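Side-chain contacts in 3-methyladenine DNA glycosylase (Helicobacter pylori, PDB 1PU6), which acts as a helix-hairpin-helix DNA glycosylase that excises alkylated bases such as 3-methyladenine, starting base excision repair: residues A[3-6]-A[7-11]; A[169-172]-A[173-177]. All coordinates share one frame; numbering follows the deposited sequence.

Interaction 1 of 2, residues A[3-6]-A[7-11]; sequences DSFE and ILKAL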
ATOM      1  N   ASP A   3      23.430  -0.980  -4.453  1.00 29.81           N
ATOM      2  CA  ASP A   3      22.253  -1.781  -4.780  1.00 25.41           C
ATOM      3  C   ASP A   3      21.256  -1.579  -3.652  1.00 23.29           C
ATOM      4  O   ASP A   3      21.545  -0.859  -2.681  1.00 22.24           O
ATOM      5  CB  ASP A   3      22.580  -3.263  -4.986  1.00 26.10           C
ATOM      6  CG  ASP A   3      23.281  -3.902  -3.800  0.50 24.53           C
ATOM      7  OD1 ASP A   3      22.804  -3.731  -2.664  0.50 16.15           O
ATOM      8  OD2 ASP A   3      24.311  -4.618  -3.921  0.50 25.63           O
ATOM      9  N   SER A   4      20.086  -2.197  -3.768  1.00 21.33           N
ATOM     10  CA  SER A   4      19.017  -1.916  -2.821  1.00 19.43           C
ATOM     11  C   SER A   4      19.310  -2.560  -1.483  1.00 19.47           C
ATOM     12  O   SER A   4      18.738  -2.139  -0.488  1.00 18.62           O
ATOM     13  CB  SER A   4      17.666  -2.373  -3.355  1.00 19.19           C
ATOM     14  OG  SER A   4      17.572  -3.792  -3.383  1.00 19.90           O
ATOM     15  N   PHE A   5      20.168  -3.587  -1.457  1.00 18.92           N
ATOM     16  CA  PHE A   5      20.511  -4.183  -0.165  1.00 19.26           C
ATOM     17  C   PHE A   5      21.360  -3.223   0.653  1.00 19.66           C
ATOM     18  O   PHE A   5      21.166  -3.084   1.867  1.00 18.91           O
ATOM     19  CB  PHE A   5      21.216  -5.553  -0.329  1.00 19.68           C
ATOM     20  CG  PHE A   5      21.601  -6.178   0.978  1.00 23.87           C
ATOM     21  CD1 PHE A   5      22.934  -6.460   1.260  1.00 26.91           C
ATOM     22  CD2 PHE A   5      20.637  -6.428   1.952  1.00 27.18           C
ATOM     23  CE1 PHE A   5      23.292  -7.038   2.527  1.00 29.69           C
ATOM     24  CE2 PHE A   5      20.984  -6.981   3.187  1.00 29.15           C
ATOM     25  CZ  PHE A   5      22.294  -7.287   3.467  1.00 27.27           C
ATOM     26  N   GLU A   6      22.261  -2.501  -0.013  1.00 19.99           N
ATOM     27  CA  GLU A   6      23.000  -1.410   0.675  1.00 20.13           C
ATOM     28  C   GLU A   6      22.103  -0.295   1.239  1.00 20.44           C
ATOM     29  O   GLU A   6      22.331   0.173   2.388  1.00 20.56           O
ATOM     30  CB  GLU A   6      24.120  -0.851  -0.186  1.00 23.11           C
ATOM     31  CG  GLU A   6      25.096  -1.927  -0.667  1.00 27.59           C
ATOM     32  CD  GLU A   6      25.921  -2.523   0.470  1.00 36.23           C
ATOM     33  OE1 GLU A   6      26.249  -3.729   0.382  1.00 38.78           O
ATOM     34  OE2 GLU A   6      26.243  -1.795   1.458  1.00 40.87           O
ATOM     35  N   ILE A   7      21.073   0.072   0.469  1.00 17.51           N
ATOM     36  CA  ILE A   7      20.123   1.102   0.875  1.00 17.74           C
ATOM     37  C   ILE A   7      19.320   0.574   2.077  1.00 17.13           C
ATOM     38  O   ILE A   7      19.122   1.317   3.046  1.00 16.99           O
ATOM     39  CB  ILE A   7      19.186   1.486  -0.308  1.00 18.18           C
ATOM     40  CG1 ILE A   7      20.009   2.180  -1.412  1.00 18.65           C
ATOM     41  CG2 ILE A   7      18.004   2.378   0.161  1.00 17.87           C
ATOM     42  CD1 ILE A   7      19.251   2.399  -2.701  1.00 20.98           C
ATOM     43  N   LEU A   8      18.849  -0.684   1.998  1.00 16.77           N
ATOM     44  CA  LEU A   8      18.105  -1.290   3.113  1.00 16.37           C
ATOM     45  C   LEU A   8      18.933  -1.243   4.410  1.00 17.49           C
ATOM     46  O   LEU A   8      18.429  -0.794   5.471  1.00 18.23           O
ATOM     47  CB  LEU A   8      17.684  -2.725   2.808  1.00 15.18           C
ATOM     48  CG  LEU A   8      16.984  -3.460   3.976  1.00 15.53           C
ATOM     49  CD1 LEU A   8      15.718  -2.709   4.497  1.00 18.37           C
ATOM     50  CD2 LEU A   8      16.571  -4.900   3.563  1.00 18.43           C
ATOM     51  N   LYS A   9      20.196  -1.678   4.349  1.00 17.96           N
ATOM     52  CA  LYS A   9      21.032  -1.601   5.557  1.00 18.27           C
ATOM     53  C   LYS A   9      21.151  -0.157   6.097  1.00 18.49           C
ATOM     54  O   LYS A   9      21.067   0.082   7.333  1.00 18.32           O
ATOM     55  CB  LYS A   9      22.439  -2.186   5.254  1.00 19.91           C
ATOM     56  CG  LYS A   9      22.444  -3.695   5.083  1.00 22.33           C
ATOM     57  CD  LYS A   9      23.858  -4.289   4.975  1.00 25.14           C
ATOM     58  CE  LYS A   9      24.477  -3.921   3.638  1.00 28.64           C
ATOM     59  NZ  LYS A   9      25.893  -4.371   3.467  1.00 32.41           N
ATOM     60  N   ALA A  10      21.385   0.804   5.199  1.00 18.55           N
ATOM     61  CA  ALA A  10      21.532   2.209   5.623  1.00 18.98           C
ATOM     62  C   ALA A  10      20.274   2.747   6.288  1.00 18.59           C
ATOM     63  O   ALA A  10      20.337   3.396   7.367  1.00 20.02           O
ATOM     64  CB  ALA A  10      21.914   3.088   4.412  1.00 20.30           C
ATOM     65  N   LEU A  11      19.128   2.455   5.705  1.00 16.72           N
ATOM     66  CA  LEU A  11      17.885   2.960   6.275  1.00 16.42           C
ATOM     67  C   LEU A  11      17.563   2.243   7.598  1.00 17.13           C
ATOM     68  O   LEU A  11      17.081   2.882   8.589  1.00 17.49           O
ATOM     69  CB  LEU A  11      16.737   2.798   5.275  1.00 17.44           C
ATOM     70  CG  LEU A  11      16.785   3.752   4.051  1.00 17.93           C
ATOM     71  CD1 LEU A  11      15.709   3.371   3.033  1.00 20.42           C
ATOM     72  CD2 LEU A  11      16.606   5.232   4.498  1.00 20.70           C
TER
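Leu8 N donates to Ser4 O at 2.9 Å, the shortest hydrogen bond between 3-6 and 7-11 and part of the opening turn of helix 4-12. Comparable bonds run from Lys9 N to Phe5 O and from Ala10 N to Glu6 O, whereas Ile7 N reaches Asp3 O only weakly, at 3.3 Å. The turn illustrates how a helix start is closed: Asp3 occupies the N-cap, and its OD1 accepts from Glu6 N at 3.0 Å, nearly in line with the carboxylate C-O bond, so that an amide of the first turn is satisfied by a side chain.

Lys9 then ties two residues of that turn together. Lys9 CG lies over one face of the Phe5 ring, displaced toward the rim, in a CH-pi contact 4.2 Å from the ring centroid. Further along, Lys9 CE approaches Phe5 CE1 to 3.5 Å. The ring stands where the lysine can cross it because Phe5 CG is anti to the backbone N (chi1 179°). A bend at chi3 (-71°) turns the lysine's end toward Glu6, whose own chain is bent at chi2. Lys9 NZ meets Glu6 OE1 at 3.2 Å in a salt bridge, from above the carboxylate plane, with a weaker bond to OE2. The ammonium is thus shared between both oxygens of one carboxylate.

Ile7, Leu8 and Leu11 face the protein: all three pack on Phe202 of helix 195-203, and Ile7 and Leu11 also touch helix 151-159, while Phe5 leans on helix 182-187.

Interaction 2 of 2, residues A[169-172]-A[173-177]; sequences ELQH and FFEKG
His172 and Lys176 cross at a slant on helix 167-179, whereas the pairs Gln171/Glu175 and Leu170/Phe174 run side by side. In the crossing pair the lysine passes over one face of the imidazole, with Lys176 CD 3.9 Å from the His172 ring centroid and 13° off the ring normal, a CH-pi contact. Lys176 CG sits between the backbone N and the carbonyl carbon (chi1 80°), a crowded position that also brings Lys176 CG within 3.3 Å of His172 O.

Gln171 and Glu175 instead point the same way. Both chains are extended beyond CG, and their amide and carboxylate planes are 27° apart. Their closest side-chain approach is Gln171 CG to Glu175 OE1, 3.5 Å. Leu170 and Phe174 also travel together, with Leu170 CD2 3.8 Å from Phe174 CE2. Between adjacent residues, Phe173 CD1 lies above one face of the Phe174 ring, offset toward the rim.

The polar ends of Gln171, Glu175 and Lys176 take their partners from other residues. Gln171 NE2 is held by Asp135 and by the carbonyl of Met147, Glu175 OE1 accepts from Met147 N, and Lys176 NZ forms a salt bridge with Glu180. Backbone bonds such as Glu175 N to Gln171 O, 2.8 Å, therefore hold the two segments together, while these three side chains meet their neighbours mainly through carbon and spend their polar ends beyond 169-177.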
ATOM      1  N   GLU A 169      10.663  -1.025 -13.571  1.00 18.49           N
ATOM      2  CA  GLU A 169      12.129  -1.097 -13.481  1.00 18.71           C
ATOM      3  C   GLU A 169      12.658  -0.555 -12.159  1.00 18.12           C
ATOM      4  O   GLU A 169      13.565  -1.120 -11.593  1.00 17.52           O
ATOM      5  CB  GLU A 169      12.731  -0.321 -14.656  1.00 20.13           C
ATOM      6  CG  GLU A 169      12.388  -1.051 -15.971  1.00 23.33           C
ATOM      7  CD  GLU A 169      12.964  -0.373 -17.212  1.00 32.15           C
ATOM      8  OE1 GLU A 169      12.588  -0.786 -18.356  1.00 36.62           O
ATOM      9  OE2 GLU A 169      13.818   0.530 -17.065  1.00 35.96           O
ATOM     10  N   LEU A 170      12.002   0.479 -11.638  1.00 16.63           N
ATOM     11  CA  LEU A 170      12.320   1.022 -10.321  1.00 16.33           C
ATOM     12  C   LEU A 170      12.009  -0.038  -9.233  1.00 15.68           C
ATOM     13  O   LEU A 170      12.798  -0.320  -8.327  1.00 15.99           O
ATOM     14  CB  LEU A 170      11.449   2.249 -10.120  1.00 17.34           C
ATOM     15  CG  LEU A 170      11.847   3.345  -9.155  1.00 23.35           C
ATOM     16  CD1 LEU A 170      10.697   4.177  -8.574  1.00 20.94           C
ATOM     17  CD2 LEU A 170      13.216   3.466  -8.487  1.00 18.08           C
ATOM     18  N   GLN A 171      10.828  -0.645  -9.350  1.00 14.58           N
ATOM     19  CA  GLN A 171      10.487  -1.765  -8.484  1.00 14.51           C
ATOM     20  C   GLN A 171      11.511  -2.948  -8.566  1.00 13.65           C
ATOM     21  O   GLN A 171      11.899  -3.547  -7.548  1.00 13.81           O
ATOM     22  CB  GLN A 171       9.110  -2.267  -8.839  1.00 14.09           C
ATOM     23  CG  GLN A 171       8.670  -3.470  -8.075  1.00 12.79           C
ATOM     24  CD  GLN A 171       7.209  -3.747  -8.392  1.00 14.12           C
ATOM     25  OE1 GLN A 171       6.893  -4.080  -9.549  1.00 18.60           O
ATOM     26  NE2 GLN A 171       6.320  -3.554  -7.407  1.00 15.56           N
ATOM     27  N   HIS A 172      11.892  -3.327  -9.787  1.00 15.23           N
ATOM     28  CA  HIS A 172      12.798  -4.445  -9.925  1.00 15.67           C
ATOM     29  C   HIS A 172      14.157  -4.129  -9.329  1.00 16.83           C
ATOM     30  O   HIS A 172      14.771  -4.995  -8.695  1.00 17.40           O
ATOM     31  CB  HIS A 172      12.989  -4.828 -11.420  1.00 17.15           C
ATOM     32  CG  HIS A 172      13.715  -6.147 -11.602  1.00 21.50           C
ATOM     33  ND1 HIS A 172      14.610  -6.374 -12.627  1.00 27.71           N
ATOM     34  CD2 HIS A 172      13.644  -7.313 -10.909  1.00 23.20           C
ATOM     35  CE1 HIS A 172      15.084  -7.611 -12.547  1.00 26.23           C
ATOM     36  NE2 HIS A 172      14.539  -8.193 -11.496  1.00 27.24           N
ATOM     37  N   PHE A 173      14.624  -2.878  -9.485  1.00 16.74           N
ATOM     38  CA  PHE A 173      15.860  -2.468  -8.820  1.00 16.24           C
ATOM     39  C   PHE A 173      15.744  -2.697  -7.315  1.00 16.02           C
ATOM     40  O   PHE A 173      16.662  -3.273  -6.670  1.00 17.28           O
ATOM     41  CB  PHE A 173      16.147  -0.939  -9.037  1.00 16.70           C
ATOM     42  CG  PHE A 173      17.289  -0.426  -8.165  1.00 17.33           C
ATOM     43  CD1 PHE A 173      17.031   0.110  -6.889  1.00 18.61           C
ATOM     44  CD2 PHE A 173      18.632  -0.533  -8.590  1.00 20.09           C
ATOM     45  CE1 PHE A 173      18.048   0.572  -6.090  1.00 19.56           C
ATOM     46  CE2 PHE A 173      19.679  -0.069  -7.752  1.00 20.47           C
ATOM     47  CZ  PHE A 173      19.377   0.461  -6.503  1.00 20.86           C
ATOM     48  N   PHE A 174      14.626  -2.257  -6.705  1.00 16.02           N
ATOM     49  CA  PHE A 174      14.484  -2.418  -5.229  1.00 16.67           C
ATOM     50  C   PHE A 174      14.351  -3.897  -4.805  1.00 18.04           C
ATOM     51  O   PHE A 174      15.017  -4.347  -3.853  1.00 19.81           O
ATOM     52  CB  PHE A 174      13.357  -1.535  -4.694  1.00 16.69           C
ATOM     53  CG  PHE A 174      13.803  -0.122  -4.389  1.00 17.45           C
ATOM     54  CD1 PHE A 174      14.571   0.152  -3.251  1.00 19.55           C
ATOM     55  CD2 PHE A 174      13.476   0.951  -5.255  1.00 17.29           C
ATOM     56  CE1 PHE A 174      15.029   1.463  -2.966  1.00 19.38           C
ATOM     57  CE2 PHE A 174      13.896   2.282  -4.985  1.00 17.10           C
ATOM     58  CZ  PHE A 174      14.685   2.539  -3.838  1.00 19.18           C
ATOM     59  N   GLU A 175      13.595  -4.682  -5.571  1.00 17.11           N
ATOM     60  CA  GLU A 175      13.417  -6.112  -5.233  1.00 18.26           C
ATOM     61  C   GLU A 175      14.685  -6.931  -5.421  1.00 19.81           C
ATOM     62  O   GLU A 175      15.019  -7.781  -4.574  1.00 20.59           O
ATOM     63  CB  GLU A 175      12.266  -6.754  -6.049  1.00 16.83           C
ATOM     64  CG  GLU A 175      10.909  -6.236  -5.568  1.00 18.08           C
ATOM     65  CD  GLU A 175       9.715  -6.749  -6.385  1.00 23.18           C
ATOM     66  OE1 GLU A 175       8.534  -6.363  -6.094  1.00 20.80           O
ATOM     67  OE2 GLU A 175       9.950  -7.556  -7.314  1.00 24.62           O
ATOM     68  N   LYS A 176      15.338  -6.754  -6.568  1.00 19.32           N
ATOM     69  CA  LYS A 176      16.428  -7.673  -6.904  1.00 21.02           C
ATOM     70  C   LYS A 176      17.633  -7.615  -5.937  1.00 20.89           C
ATOM     71  O   LYS A 176      18.277  -8.643  -5.689  1.00 21.55           O
ATOM     72  CB  LYS A 176      16.854  -7.496  -8.370  1.00 20.96           C
ATOM     73  CG  LYS A 176      17.758  -6.329  -8.681  1.00 24.71           C
ATOM     74  CD  LYS A 176      17.763  -6.078 -10.229  1.00 28.45           C
ATOM     75  CE  LYS A 176      19.114  -5.661 -10.799  1.00 37.74           C
ATOM     76  NZ  LYS A 176      20.184  -6.699 -10.584  1.00 36.79           N
ATOM     77  N   GLY A 177      17.939  -6.435  -5.394  1.00 20.46           N
ATOM     78  CA  GLY A 177      19.038  -6.331  -4.435  1.00 18.65           C
ATOM     79  C   GLY A 177      18.745  -7.162  -3.184  1.00 18.22           C
ATOM     80  O   GLY A 177      19.637  -7.769  -2.616  1.00 19.36           O
TER

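Overall arrangement
Interactions 1 and 2 each lie along a single helix, and their centres are about 12 Å apart. The helices meet at Ser4, whose OG hydrogen-bonds to the backbone O of Phe174 and packs on Gly177 CA; Phe5 CB also touches Gly177 O. Both are partly buried: Phe5, Ile7, Leu8, Leu11, Leu170 and Phe174 are buried, Glu6 and His172 exposed, and both pack on helix 151-159. Residues 3-11 span the N-cap and most of the short helix 4-12, with a capping carboxylate and an internal salt bridge. Residues 169-177 lie inside helix 167-179; there Gln171 and Glu175 bond to Asp135 and Met147, and Lys176 to Glu180 just beyond the helix. Each places a lysine methylene over a ring.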